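Long-range contacts in purine nucleoside phosphorylase (Anopheles gambiae, PDB 2P4S), which catalyses the phosphorolysis of purine nucleosides, chiefly inosine and 2'-deoxyinosine, to the free base and a pentose 1-phosphate in purine salvage: residues 90-95 and 238-243; 99-104 and 135-140; 194-199 and 308-313. One frame throughout, in Å; residues are numbered along the deposited sequence.

Contact 1 of 3, residues 90-95 and 238-243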
ATOM      1  N   TYR A  90       7.339 -16.025 -14.071  1.00 42.07           N
ATOM      2  CA  TYR A  90       7.933 -17.306 -13.549  1.00 42.43           C
ATOM      3  C   TYR A  90       6.879 -18.393 -13.399  1.00 42.72           C
ATOM      4  O   TYR A  90       6.164 -18.454 -12.393  1.00 43.69           O
ATOM      5  CB  TYR A  90       8.682 -17.118 -12.201  1.00 42.23           C
ATOM      6  CG  TYR A  90       9.990 -16.369 -12.322  1.00 41.40           C
ATOM      7  CD1 TYR A  90      11.092 -16.968 -12.938  1.00 41.51           C
ATOM      8  CD2 TYR A  90      10.118 -15.047 -11.855  1.00 40.05           C
ATOM      9  CE1 TYR A  90      12.300 -16.274 -13.099  1.00 41.21           C
ATOM     10  CE2 TYR A  90      11.325 -14.334 -11.998  1.00 39.86           C
ATOM     11  CZ  TYR A  90      12.425 -14.969 -12.612  1.00 41.91           C
ATOM     12  OH  TYR A  90      13.635 -14.308 -12.780  1.00 41.89           O
ATOM     13  N   THR A  91       6.806 -19.270 -14.395  1.00 42.21           N
ATOM     14  CA  THR A  91       5.951 -20.443 -14.334  1.00 41.62           C
ATOM     15  C   THR A  91       6.615 -21.645 -13.603  1.00 40.54           C
ATOM     16  O   THR A  91       7.840 -21.692 -13.434  1.00 39.64           O
ATOM     17  CB  THR A  91       5.508 -20.843 -15.765  1.00 41.77           C
ATOM     18  OG1 THR A  91       4.637 -21.973 -15.684  1.00 45.58           O
ATOM     19  CG2 THR A  91       6.703 -21.229 -16.636  1.00 41.73           C
ATOM     20  N   TYR A  92       5.807 -22.624 -13.194  1.00 39.95           N
ATOM     21  CA  TYR A  92       6.333 -23.887 -12.641  1.00 40.28           C
ATOM     22  C   TYR A  92       7.434 -24.534 -13.503  1.00 39.76           C
ATOM     23  O   TYR A  92       8.491 -24.941 -12.999  1.00 39.14           O
ATOM     24  CB  TYR A  92       5.206 -24.894 -12.440  1.00 40.62           C
ATOM     25  CG  TYR A  92       5.623 -26.158 -11.724  1.00 41.44           C
ATOM     26  CD1 TYR A  92       5.557 -26.239 -10.329  1.00 41.33           C
ATOM     27  CD2 TYR A  92       6.060 -27.288 -12.442  1.00 41.04           C
ATOM     28  CE1 TYR A  92       5.924 -27.408  -9.658  1.00 42.10           C
ATOM     29  CE2 TYR A  92       6.427 -28.458 -11.781  1.00 41.47           C
ATOM     30  CZ  TYR A  92       6.357 -28.506 -10.392  1.00 41.74           C
ATOM     31  OH  TYR A  92       6.703 -29.650  -9.721  1.00 43.01           O
ATOM     32  N   ASP A  93       7.176 -24.606 -14.805  1.00 40.08           N
ATOM     33  CA  ASP A  93       8.093 -25.228 -15.751  1.00 39.88           C
ATOM     34  C   ASP A  93       9.429 -24.525 -15.844  1.00 38.18           C
ATOM     35  O   ASP A  93      10.458 -25.178 -15.834  1.00 38.56           O
ATOM     36  CB  ASP A  93       7.419 -25.379 -17.124  1.00 41.47           C
ATOM     37  CG  ASP A  93       6.363 -26.485 -17.116  1.00 45.38           C
ATOM     38  OD1 ASP A  93       6.664 -27.580 -16.573  1.00 49.64           O
ATOM     39  OD2 ASP A  93       5.234 -26.266 -17.624  1.00 50.70           O
ATOM     40  N   THR A  94       9.412 -23.201 -15.924  1.00 36.52           N
ATOM     41  CA  THR A  94      10.631 -22.417 -15.869  1.00 35.32           C
ATOM     42  C   THR A  94      11.392 -22.657 -14.567  1.00 33.97           C
ATOM     43  O   THR A  94      12.606 -22.788 -14.588  1.00 33.44           O
ATOM     44  CB  THR A  94      10.333 -20.913 -16.002  1.00 35.92           C
ATOM     45  OG1 THR A  94       9.687 -20.675 -17.249  1.00 37.12           O
ATOM     46  CG2 THR A  94      11.610 -20.063 -15.911  1.00 35.26           C
ATOM     47  N   LEU A  95      10.671 -22.708 -13.445  1.00 32.93           N
ATOM     48  CA  LEU A  95      11.283 -22.891 -12.121  1.00 32.30           C
ATOM     49  C   LEU A  95      11.929 -24.269 -12.025  1.00 32.22           C
ATOM     50  O   LEU A  95      13.052 -24.406 -11.532  1.00 30.62           O
ATOM     51  CB  LEU A  95      10.251 -22.641 -10.985  1.00 32.02           C
ATOM     52  CG  LEU A  95       9.812 -21.161 -10.896  1.00 33.01           C
ATOM     53  CD1 LEU A  95       8.618 -20.924 -10.000  1.00 31.60           C
ATOM     54  CD2 LEU A  95      10.985 -20.283 -10.456  1.00 32.41           C
ATOM     55  N   GLU A 238      -1.366 -25.356  -8.133  1.00 29.34           N
ATOM     56  CA  GLU A 238      -1.566 -26.272  -6.998  1.00 30.31           C
ATOM     57  C   GLU A 238      -0.377 -27.202  -6.779  1.00 29.01           C
ATOM     58  O   GLU A 238      -0.239 -27.791  -5.732  1.00 28.03           O
ATOM     59  CB  GLU A 238      -2.852 -27.097  -7.118  1.00 31.16           C
ATOM     60  CG  GLU A 238      -4.023 -26.398  -7.793  1.00 39.14           C
ATOM     61  CD  GLU A 238      -4.888 -25.586  -6.824  1.00 48.37           C
ATOM     62  OE1 GLU A 238      -5.070 -26.096  -5.675  1.00 51.30           O
ATOM     63  OE2 GLU A 238      -5.362 -24.448  -7.208  1.00 49.13           O
ATOM     64  N   ARG A 239       0.470 -27.330  -7.786  1.00 29.54           N
ATOM     65  CA  ARG A 239       1.735 -28.053  -7.656  1.00 29.57           C
ATOM     66  C   ARG A 239       2.686 -27.372  -6.671  1.00 29.31           C
ATOM     67  O   ARG A 239       3.554 -28.043  -6.083  1.00 30.02           O
ATOM     68  CB  ARG A 239       2.415 -28.187  -9.022  1.00 30.36           C
ATOM     69  CG  ARG A 239       1.635 -29.045 -10.064  1.00 30.84           C
ATOM     70  CD  ARG A 239       2.417 -29.139 -11.378  1.00 29.82           C
ATOM     71  NE  ARG A 239       2.385 -27.854 -12.086  1.00 30.35           N
ATOM     72  CZ  ARG A 239       2.721 -27.686 -13.362  1.00 31.33           C
ATOM     73  NH1 ARG A 239       3.146 -28.715 -14.087  1.00 35.66           N
ATOM     74  NH2 ARG A 239       2.658 -26.494 -13.912  1.00 31.38           N
ATOM     75  N   PHE A 240       2.543 -26.059  -6.479  1.00 27.67           N
ATOM     76  CA  PHE A 240       3.234 -25.393  -5.352  1.00 26.73           C
ATOM     77  C   PHE A 240       2.427 -25.424  -4.065  1.00 25.46           C
ATOM     78  O   PHE A 240       2.955 -25.788  -3.027  1.00 26.26           O
ATOM     79  CB  PHE A 240       3.665 -23.953  -5.666  1.00 26.35           C
ATOM     80  CG  PHE A 240       4.813 -23.864  -6.612  1.00 25.60           C
ATOM     81  CD1 PHE A 240       6.035 -24.430  -6.281  1.00 24.01           C
ATOM     82  CD2 PHE A 240       4.678 -23.168  -7.826  1.00 24.36           C
ATOM     83  CE1 PHE A 240       7.118 -24.330  -7.164  1.00 25.98           C
ATOM     84  CE2 PHE A 240       5.750 -23.056  -8.713  1.00 25.11           C
ATOM     85  CZ  PHE A 240       6.975 -23.637  -8.387  1.00 24.14           C
ATOM     86  N   GLY A 241       1.156 -25.057  -4.123  1.00 23.95           N
ATOM     87  CA  GLY A 241       0.349 -24.985  -2.916  1.00 22.40           C
ATOM     88  C   GLY A 241      -1.058 -24.515  -3.209  1.00 22.64           C
ATOM     89  O   GLY A 241      -1.420 -24.311  -4.381  1.00 22.35           O
ATOM     90  N   PRO A 242      -1.872 -24.332  -2.145  1.00 22.75           N
ATOM     91  CA  PRO A 242      -3.292 -23.945  -2.276  1.00 22.33           C
ATOM     92  C   PRO A 242      -3.511 -22.464  -2.652  1.00 22.37           C
ATOM     93  O   PRO A 242      -2.614 -21.627  -2.472  1.00 23.14           O
ATOM     94  CB  PRO A 242      -3.874 -24.237  -0.875  1.00 22.30           C
ATOM     95  CG  PRO A 242      -2.698 -24.122   0.092  1.00 21.57           C
ATOM     96  CD  PRO A 242      -1.442 -24.464  -0.723  1.00 23.47           C
ATOM     97  N   ARG A 243      -4.702 -22.152  -3.152  1.00 21.84           N
ATOM     98  CA  ARG A 243      -5.079 -20.782  -3.446  1.00 21.22           C
ATOM     99  C   ARG A 243      -4.954 -19.908  -2.183  1.00 21.32           C
ATOM    100  O   ARG A 243      -4.402 -18.787  -2.255  1.00 20.89           O
ATOM    101  CB  ARG A 243      -6.528 -20.674  -3.963  1.00 20.60           C
ATOM    102  CG  ARG A 243      -6.805 -19.389  -4.763  1.00 22.80           C
ATOM    103  CD  ARG A 243      -5.633 -18.456  -4.667  1.00 23.59           C
ATOM    104  NE  ARG A 243      -5.535 -17.725  -5.879  1.00 27.83           N
ATOM    105  CZ  ARG A 243      -4.474 -17.079  -6.318  1.00 26.57           C
ATOM    106  NH1 ARG A 243      -3.329 -17.034  -5.654  1.00 25.11           N
ATOM    107  NH2 ARG A 243      -4.601 -16.476  -7.475  1.00 31.85           N
TER
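The guanidinium of Arg-239 lies flat on one face of the Tyr-92 ring. The two planes are only 15° apart. Arg-239 CZ sits 4.0 Å from the ring centroid and is displaced off-centre, over the CG and CD2 side. The end of the group reaches back toward the root of the tyrosine, where Arg-239 NH2 is 3.3 Å from Tyr-92 CB. The aliphatic part of the arginine is better centred. Its CD lies over the ring centroid, almost on the ring normal, in a CH-pi contact. A bend at chi3 lets methylene and guanidinium share the same ring face.

Phe-240 meets the tyrosine obliquely, with the ring planes 55° apart. Tyr-92 CD1 comes down over the face of the phenylalanine, 3.5 Å from Phe-240 CZ. Leu-95, about one turn on from Tyr-92, adds CD1 against the same atom, Phe-240 CZ, at 3.6 Å. Tyr-92 CG is anti to the backbone N (chi1 -173°), which carries the ring out from the first turn of helix 92-105. Thr-91 is the N-cap of this helix.

Asp-93 OD1 is 4.5 Å from Arg-239 NH1. The oxygen is well out of the guanidinium plane and no N-H points at it, so any attraction is probably only electrostatic and weak. Arg-186 of helix 178-191 makes a cation-pi contact with Phe-240. No hydrogen bond crosses between the segments, so the fit rests on stacked and apolar surfaces. The salt bridge from Arg-239 NH2 to Asp-237 probably helps to keep the guanidinium flat on the ring.

Contact 2 of 3, residues 99-104 and 135-140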
ATOM      1  N   ALA A  99      15.736 -25.336 -11.329  1.00 25.43           N
ATOM      2  CA  ALA A  99      16.074 -26.359 -10.316  1.00 26.06           C
ATOM      3  C   ALA A  99      16.969 -27.453 -10.962  1.00 26.52           C
ATOM      4  O   ALA A  99      18.044 -27.793 -10.443  1.00 24.62           O
ATOM      5  CB  ALA A  99      14.792 -26.981  -9.699  1.00 24.41           C
ATOM      6  N   THR A 100      16.498 -27.973 -12.110  1.00 28.02           N
ATOM      7  CA  THR A 100      17.181 -29.049 -12.870  1.00 28.33           C
ATOM      8  C   THR A 100      18.587 -28.612 -13.262  1.00 27.72           C
ATOM      9  O   THR A 100      19.536 -29.381 -13.058  1.00 28.24           O
ATOM     10  CB  THR A 100      16.358 -29.522 -14.086  1.00 29.11           C
ATOM     11  OG1 THR A 100      15.197 -30.222 -13.615  1.00 29.95           O
ATOM     12  CG2 THR A 100      17.164 -30.513 -14.931  1.00 30.96           C
ATOM     13  N   TYR A 101      18.710 -27.362 -13.739  1.00 25.89           N
ATOM     14  CA  TYR A 101      20.004 -26.758 -14.058  1.00 24.34           C
ATOM     15  C   TYR A 101      21.013 -26.908 -12.924  1.00 23.88           C
ATOM     16  O   TYR A 101      22.173 -27.273 -13.128  1.00 23.13           O
ATOM     17  CB  TYR A 101      19.841 -25.267 -14.408  1.00 23.46           C
ATOM     18  CG  TYR A 101      21.148 -24.591 -14.706  1.00 22.11           C
ATOM     19  CD1 TYR A 101      21.683 -24.599 -16.011  1.00 22.47           C
ATOM     20  CD2 TYR A 101      21.872 -23.961 -13.692  1.00 20.07           C
ATOM     21  CE1 TYR A 101      22.906 -24.002 -16.290  1.00 21.12           C
ATOM     22  CE2 TYR A 101      23.097 -23.362 -13.949  1.00 22.00           C
ATOM     23  CZ  TYR A 101      23.613 -23.381 -15.274  1.00 22.46           C
ATOM     24  OH  TYR A 101      24.853 -22.804 -15.526  1.00 19.81           O
ATOM     25  N   LEU A 102      20.582 -26.570 -11.723  1.00 23.47           N
ATOM     26  CA  LEU A 102      21.474 -26.649 -10.558  1.00 23.43           C
ATOM     27  C   LEU A 102      21.673 -28.112 -10.100  1.00 23.28           C
ATOM     28  O   LEU A 102      22.765 -28.504  -9.738  1.00 23.73           O
ATOM     29  CB  LEU A 102      20.886 -25.784  -9.418  1.00 22.79           C
ATOM     30  CG  LEU A 102      20.771 -24.265  -9.714  1.00 20.83           C
ATOM     31  CD1 LEU A 102      19.783 -23.545  -8.770  1.00 19.53           C
ATOM     32  CD2 LEU A 102      22.147 -23.656  -9.621  1.00 16.74           C
ATOM     33  N   LEU A 103      20.607 -28.895 -10.091  1.00 23.96           N
ATOM     34  CA  LEU A 103      20.675 -30.293  -9.647  1.00 26.36           C
ATOM     35  C   LEU A 103      21.625 -31.129 -10.516  1.00 27.25           C
ATOM     36  O   LEU A 103      22.243 -32.047 -10.003  1.00 27.52           O
ATOM     37  CB  LEU A 103      19.287 -30.932  -9.650  1.00 26.33           C
ATOM     38  CG  LEU A 103      18.291 -30.488  -8.572  1.00 27.51           C
ATOM     39  CD1 LEU A 103      16.888 -31.047  -8.887  1.00 29.39           C
ATOM     40  CD2 LEU A 103      18.759 -30.889  -7.204  1.00 24.34           C
ATOM     41  N   GLU A 104      21.719 -30.777 -11.813  1.00 28.29           N
ATOM     42  CA  GLU A 104      22.683 -31.333 -12.786  1.00 29.51           C
ATOM     43  C   GLU A 104      24.117 -30.948 -12.508  1.00 28.30           C
ATOM     44  O   GLU A 104      25.053 -31.683 -12.859  1.00 29.24           O
ATOM     45  CB  GLU A 104      22.279 -30.934 -14.214  1.00 29.38           C
ATOM     46  CG  GLU A 104      21.063 -31.774 -14.680  1.00 31.79           C
ATOM     47  CD  GLU A 104      20.499 -31.386 -16.056  1.00 34.40           C
ATOM     48  OE1 GLU A 104      20.900 -30.324 -16.627  1.00 39.20           O
ATOM     49  OE2 GLU A 104      19.604 -32.140 -16.547  1.00 38.64           O
ATOM     50  N   TYR A 135      25.087 -15.620  -9.663  1.00 25.43           N
ATOM     51  CA  TYR A 135      23.698 -15.391 -10.132  1.00 24.92           C
ATOM     52  C   TYR A 135      23.619 -15.101 -11.615  1.00 25.07           C
ATOM     53  O   TYR A 135      22.654 -15.487 -12.252  1.00 25.07           O
ATOM     54  CB  TYR A 135      22.972 -14.268  -9.371  1.00 25.15           C
ATOM     55  CG  TYR A 135      22.681 -14.557  -7.887  1.00 24.84           C
ATOM     56  CD1 TYR A 135      22.710 -15.884  -7.372  1.00 26.32           C
ATOM     57  CD2 TYR A 135      22.368 -13.506  -7.006  1.00 22.74           C
ATOM     58  CE1 TYR A 135      22.437 -16.146  -6.011  1.00 24.61           C
ATOM     59  CE2 TYR A 135      22.096 -13.744  -5.650  1.00 22.69           C
ATOM     60  CZ  TYR A 135      22.145 -15.052  -5.165  1.00 24.86           C
ATOM     61  OH  TYR A 135      21.902 -15.257  -3.861  1.00 25.39           O
ATOM     62  N   GLU A 136      24.631 -14.415 -12.144  1.00 25.81           N
ATOM     63  CA  GLU A 136      24.755 -14.092 -13.586  1.00 27.77           C
ATOM     64  C   GLU A 136      24.647 -15.314 -14.521  1.00 27.07           C
ATOM     65  O   GLU A 136      24.131 -15.198 -15.625  1.00 27.38           O
ATOM     66  CB  GLU A 136      26.109 -13.402 -13.870  1.00 27.91           C
ATOM     67  CG  GLU A 136      26.208 -11.943 -13.423  1.00 32.46           C
ATOM     68  CD  GLU A 136      26.293 -11.712 -11.852  1.00 38.87           C
ATOM     69  OE1 GLU A 136      26.620 -12.644 -11.047  1.00 37.01           O
ATOM     70  OE2 GLU A 136      26.030 -10.553 -11.433  1.00 40.50           O
ATOM     71  N   THR A 137      25.128 -16.467 -14.048  1.00 26.92           N
ATOM     72  CA  THR A 137      25.195 -17.701 -14.810  1.00 26.60           C
ATOM     73  C   THR A 137      23.983 -18.606 -14.664  1.00 25.95           C
ATOM     74  O   THR A 137      23.829 -19.560 -15.416  1.00 25.88           O
ATOM     75  CB  THR A 137      26.442 -18.522 -14.439  1.00 27.33           C
ATOM     76  OG1 THR A 137      26.182 -19.297 -13.256  1.00 31.71           O
ATOM     77  CG2 THR A 137      27.643 -17.653 -14.227  1.00 26.59           C
ATOM     78  N   ILE A 138      23.113 -18.332 -13.696  1.00 25.43           N
ATOM     79  CA  ILE A 138      21.947 -19.184 -13.502  1.00 24.14           C
ATOM     80  C   ILE A 138      20.800 -18.751 -14.449  1.00 24.96           C
ATOM     81  O   ILE A 138      20.429 -17.586 -14.468  1.00 25.36           O
ATOM     82  CB  ILE A 138      21.466 -19.229 -12.015  1.00 24.28           C
ATOM     83  CG1 ILE A 138      22.639 -19.562 -11.061  1.00 23.24           C
ATOM     84  CG2 ILE A 138      20.312 -20.256 -11.856  1.00 21.29           C
ATOM     85  CD1 ILE A 138      22.341 -19.275  -9.571  1.00 21.79           C
ATOM     86  N   PRO A 139      20.280 -19.675 -15.274  1.00 24.88           N
ATOM     87  CA  PRO A 139      19.187 -19.282 -16.157  1.00 25.56           C
ATOM     88  C   PRO A 139      18.057 -18.576 -15.418  1.00 25.39           C
ATOM     89  O   PRO A 139      17.600 -19.061 -14.380  1.00 24.85           O
ATOM     90  CB  PRO A 139      18.699 -20.614 -16.758  1.00 25.62           C
ATOM     91  CG  PRO A 139      19.547 -21.679 -16.171  1.00 24.86           C
ATOM     92  CD  PRO A 139      20.703 -21.059 -15.504  1.00 25.06           C
ATOM     93  N   HIS A 140      17.654 -17.421 -15.958  1.00 26.29           N
ATOM     94  CA  HIS A 140      16.497 -16.620 -15.474  1.00 27.00           C
ATOM     95  C   HIS A 140      16.692 -15.972 -14.117  1.00 26.22           C
ATOM     96  O   HIS A 140      15.731 -15.514 -13.519  1.00 26.96           O
ATOM     97  CB  HIS A 140      15.208 -17.469 -15.416  1.00 27.75           C
ATOM     98  CG  HIS A 140      14.893 -18.150 -16.701  1.00 31.45           C
ATOM     99  ND1 HIS A 140      14.549 -17.451 -17.840  1.00 35.02           N
ATOM    100  CD2 HIS A 140      14.904 -19.462 -17.044  1.00 33.42           C
ATOM    101  CE1 HIS A 140      14.345 -18.307 -18.829  1.00 36.44           C
ATOM    102  NE2 HIS A 140      14.545 -19.531 -18.370  1.00 37.28           N
TER
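Pro-139 CD rests over the centre of the Tyr-101 ring. This is a CH-pi contact between a proline and an aromatic face, and it joins helix 92-105 to the loop that follows strand 130-134 in the alpha/beta fold of the nucleoside phosphorylases. CD is 3.4 Å from the centroid of the Tyr-101 ring. It is only 3° off the ring normal. CD is bonded to the proline nitrogen, so its hydrogens are probably somewhat polarised, which would favour this approach. Pro-139 CG reaches the base of the ring, 3.6 Å from Tyr-101 CG. With chi1 at 178°, the Tyr-101 ring swings out from the helix over Pro-139. The far end of the ring comes to the loop backbone, with Tyr-101 OH 3.4 Å from Thr-137 O.

Ile-138 lies beside this pair. Its CG2 is 4.4 Å from Tyr-101 CD2. Its other branch, CG1, stands at the same distance from CD2 of Leu-102. Both of these apolar contacts are looser than that of the proline.

Further out, Leu-102 and Ile-138 both touch Leu-153 of strand 152-158, and Leu-102 also packs on Ile-191 of helix 178-191. His-140 NE2 is hydrogen-bonded to Glu-97 of helix 92-105, a second tie between this helix and the loop.

The loop itself is shaped by short-range bonds. Thr-137 OG1 bonds to Asp-134 O, just before the segment. The backbone turns back on itself over 135-138, where the N of Ile-138 bonds to Tyr-135 O at 3.2 Å.

Contact 3 of 3, residues 194-199 and 308-313; sequences THLIAT and HEIITA
The flat carboxylate of Glu-309 comes loosely near the methyl of Ala-198, with OE1 4.3 Å from Ala-198 CB. Its other oxygen, OE2, forms a salt bridge with NE of Arg-169, a phosphate-binding residue. Glu-309 is therefore a second-shell residue that probably helps to position this arginine. The His-195 side chain leaves the strand away from the helix. Its ring has Thr-194 OG1 in plane at the edge, and Thr-194 OG1 and His-195 ND1 share a hydrogen bond of 2.8 Å within the strand segment.

Across the interface the touching groups are mainly apolar. Leu-196 CD2 lies 3.8 Å from Ala-313 CB. It is also 3.9 Å from the carbonyl oxygen of Glu-309, one turn earlier on the helix. The trans chi1 of Leu-196 (-178°) brings this methyl to the helix surface. Ile-310 sends CD1 to the strand, where it lies 4.1 Å from Ala-198 CB and also touches Leu-196 CD2.

Strand 195-199 and helix 308-313 run nearly antiparallel, at 174°, with their axes 9.6 Å apart. This is helix-on-sheet packing in the buried centre of the chain. Strand 195-204 pairs in parallel with 112-116 and 319-329, and these two strands also meet this layer: Ile-115 touches Leu-196 and Glu-309, while Cys-320 touches Ile-310 and Ala-313. Helix 178-191 lies against His-308 and Thr-312.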
ATOM      1  N   THR A 194      13.216 -28.410   2.698  1.00 23.43           N
ATOM      2  CA  THR A 194      11.999 -28.489   3.521  1.00 22.38           C
ATOM      3  C   THR A 194      11.939 -27.267   4.440  1.00 21.45           C
ATOM      4  O   THR A 194      10.887 -26.903   4.949  1.00 21.50           O
ATOM      5  CB  THR A 194      11.948 -29.806   4.423  1.00 21.88           C
ATOM      6  OG1 THR A 194      13.154 -29.890   5.158  1.00 24.21           O
ATOM      7  CG2 THR A 194      11.772 -31.108   3.607  1.00 23.09           C
ATOM      8  N   HIS A 195      13.086 -26.645   4.656  1.00 20.76           N
ATOM      9  CA  HIS A 195      13.203 -25.530   5.580  1.00 20.53           C
ATOM     10  C   HIS A 195      13.766 -24.329   4.866  1.00 20.86           C
ATOM     11  O   HIS A 195      14.657 -24.491   4.021  1.00 20.89           O
ATOM     12  CB  HIS A 195      14.086 -25.875   6.788  1.00 20.28           C
ATOM     13  CG  HIS A 195      13.425 -26.837   7.736  1.00 21.95           C
ATOM     14  ND1 HIS A 195      13.024 -28.102   7.349  1.00 23.96           N
ATOM     15  CD2 HIS A 195      13.038 -26.698   9.027  1.00 22.74           C
ATOM     16  CE1 HIS A 195      12.452 -28.713   8.376  1.00 24.97           C
ATOM     17  NE2 HIS A 195      12.438 -27.877   9.403  1.00 23.35           N
ATOM     18  N   LEU A 196      13.204 -23.151   5.190  1.00 19.97           N
ATOM     19  CA  LEU A 196      13.835 -21.859   4.904  1.00 19.61           C
ATOM     20  C   LEU A 196      14.316 -21.123   6.159  1.00 19.56           C
ATOM     21  O   LEU A 196      13.527 -20.884   7.073  1.00 20.79           O
ATOM     22  CB  LEU A 196      12.898 -20.961   4.079  1.00 18.73           C
ATOM     23  CG  LEU A 196      13.474 -19.587   3.686  1.00 18.37           C
ATOM     24  CD1 LEU A 196      14.675 -19.697   2.659  1.00 15.18           C
ATOM     25  CD2 LEU A 196      12.335 -18.625   3.217  1.00 17.43           C
ATOM     26  N   ILE A 197      15.613 -20.820   6.218  1.00 19.05           N
ATOM     27  CA  ILE A 197      16.144 -19.808   7.115  1.00 19.27           C
ATOM     28  C   ILE A 197      16.361 -18.443   6.386  1.00 19.64           C
ATOM     29  O   ILE A 197      17.266 -18.302   5.542  1.00 18.67           O
ATOM     30  CB  ILE A 197      17.443 -20.258   7.803  1.00 18.92           C
ATOM     31  CG1 ILE A 197      17.220 -21.583   8.565  1.00 20.17           C
ATOM     32  CG2 ILE A 197      17.967 -19.148   8.746  1.00 18.76           C
ATOM     33  CD1 ILE A 197      18.503 -22.194   9.094  1.00 18.80           C
ATOM     34  N   ALA A 198      15.528 -17.445   6.715  1.00 19.05           N
ATOM     35  CA  ALA A 198      15.669 -16.103   6.105  1.00 18.48           C
ATOM     36  C   ALA A 198      16.302 -15.168   7.120  1.00 18.52           C
ATOM     37  O   ALA A 198      15.832 -15.080   8.271  1.00 19.71           O
ATOM     38  CB  ALA A 198      14.335 -15.587   5.631  1.00 16.82           C
ATOM     39  N   THR A 199      17.379 -14.501   6.734  1.00 17.47           N
ATOM     40  CA  THR A 199      18.075 -13.578   7.630  1.00 17.72           C
ATOM     41  C   THR A 199      18.020 -12.189   7.000  1.00 17.63           C
ATOM     42  O   THR A 199      18.009 -12.055   5.771  1.00 18.30           O
ATOM     43  CB  THR A 199      19.545 -13.919   7.818  1.00 17.93           C
ATOM     44  OG1 THR A 199      20.263 -13.593   6.620  1.00 21.38           O
ATOM     45  CG2 THR A 199      19.780 -15.391   8.187  1.00 19.93           C
ATOM     46  N   HIS A 308       7.912 -11.594   1.905  1.00 19.04           N
ATOM     47  CA  HIS A 308       7.438 -12.244   0.667  1.00 17.71           C
ATOM     48  C   HIS A 308       8.173 -13.535   0.371  1.00 17.11           C
ATOM     49  O   HIS A 308       7.599 -14.443  -0.204  1.00 17.63           O
ATOM     50  CB  HIS A 308       7.525 -11.264  -0.545  1.00 17.14           C
ATOM     51  CG  HIS A 308       8.801 -10.482  -0.597  1.00 17.77           C
ATOM     52  ND1 HIS A 308       9.001  -9.331   0.138  1.00 19.25           N
ATOM     53  CD2 HIS A 308       9.966 -10.716  -1.253  1.00 18.41           C
ATOM     54  CE1 HIS A 308      10.236  -8.893  -0.061  1.00 17.82           C
ATOM     55  NE2 HIS A 308      10.849  -9.736  -0.877  1.00 16.76           N
ATOM     56  N   GLU A 309       9.442 -13.621   0.747  1.00 16.96           N
ATOM     57  CA  GLU A 309      10.154 -14.906   0.740  1.00 17.30           C
ATOM     58  C   GLU A 309       9.508 -15.960   1.688  1.00 17.23           C
ATOM     59  O   GLU A 309       9.312 -17.137   1.325  1.00 16.41           O
ATOM     60  CB  GLU A 309      11.631 -14.676   1.137  1.00 17.30           C
ATOM     61  CG  GLU A 309      12.421 -13.810   0.152  1.00 20.21           C
ATOM     62  CD  GLU A 309      13.582 -13.061   0.812  1.00 24.22           C
ATOM     63  OE1 GLU A 309      13.859 -13.289   2.010  1.00 24.72           O
ATOM     64  OE2 GLU A 309      14.244 -12.243   0.130  1.00 27.98           O
ATOM     65  N   ILE A 310       9.256 -15.541   2.926  1.00 16.95           N
ATOM     66  CA  ILE A 310       8.524 -16.345   3.900  1.00 16.49           C
ATOM     67  C   ILE A 310       7.132 -16.755   3.426  1.00 16.90           C
ATOM     68  O   ILE A 310       6.747 -17.885   3.593  1.00 18.13           O
ATOM     69  CB  ILE A 310       8.457 -15.610   5.290  1.00 16.62           C
ATOM     70  CG1 ILE A 310       9.891 -15.428   5.857  1.00 15.62           C
ATOM     71  CG2 ILE A 310       7.565 -16.387   6.270  1.00 14.43           C
ATOM     72  CD1 ILE A 310      10.539 -16.738   6.472  1.00 16.22           C
ATOM     73  N   ILE A 311       6.374 -15.852   2.818  1.00 17.30           N
ATOM     74  CA  ILE A 311       5.034 -16.182   2.342  1.00 17.14           C
ATOM     75  C   ILE A 311       5.078 -17.233   1.215  1.00 18.06           C
ATOM     76  O   ILE A 311       4.266 -18.181   1.157  1.00 17.37           O
ATOM     77  CB  ILE A 311       4.331 -14.888   1.865  1.00 17.74           C
ATOM     78  CG1 ILE A 311       3.909 -14.042   3.065  1.00 18.30           C
ATOM     79  CG2 ILE A 311       3.119 -15.165   0.994  1.00 16.96           C
ATOM     80  CD1 ILE A 311       3.218 -12.716   2.658  1.00 15.78           C
ATOM     81  N   THR A 312       6.035 -17.062   0.312  1.00 18.15           N
ATOM     82  CA  THR A 312       6.288 -18.069  -0.734  1.00 17.88           C
ATOM     83  C   THR A 312       6.691 -19.430  -0.136  1.00 17.73           C
ATOM     84  O   THR A 312       6.239 -20.458  -0.590  1.00 17.86           O
ATOM     85  CB  THR A 312       7.364 -17.545  -1.702  1.00 17.06           C
ATOM     86  OG1 THR A 312       6.928 -16.271  -2.232  1.00 17.45           O
ATOM     87  CG2 THR A 312       7.603 -18.538  -2.823  1.00 16.24           C
ATOM     88  N   ALA A 313       7.551 -19.427   0.875  1.00 18.09           N
ATOM     89  CA  ALA A 313       7.965 -20.649   1.553  1.00 18.94           C
ATOM     90  C   ALA A 313       6.774 -21.377   2.174  1.00 19.64           C
ATOM     91  O   ALA A 313       6.624 -22.577   2.022  1.00 20.22           O
ATOM     92  CB  ALA A 313       8.988 -20.350   2.608  1.00 18.08           C
TER

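From the N terminus, the first modelled residues open contact 1, and helix 92-105 then carries one side of contact 2. Contact 2 closes a short loop through strands 112-116 and 130-134. It is nested inside the much longer loop closed by contact 1. Contact 3 opens at strand 195-204, after contact 2 has closed. Contact 1 closes at 238-243, and contact 3 closes later on helix 307-315, so these two cross. Contacts 1 and 2 tie the N-terminal helix to two peripheral loops, and they touch where Tyr-90 and Thr-94 meet His-140. Contact 3 joins the central sheet to a helix packed on it, without touching the others.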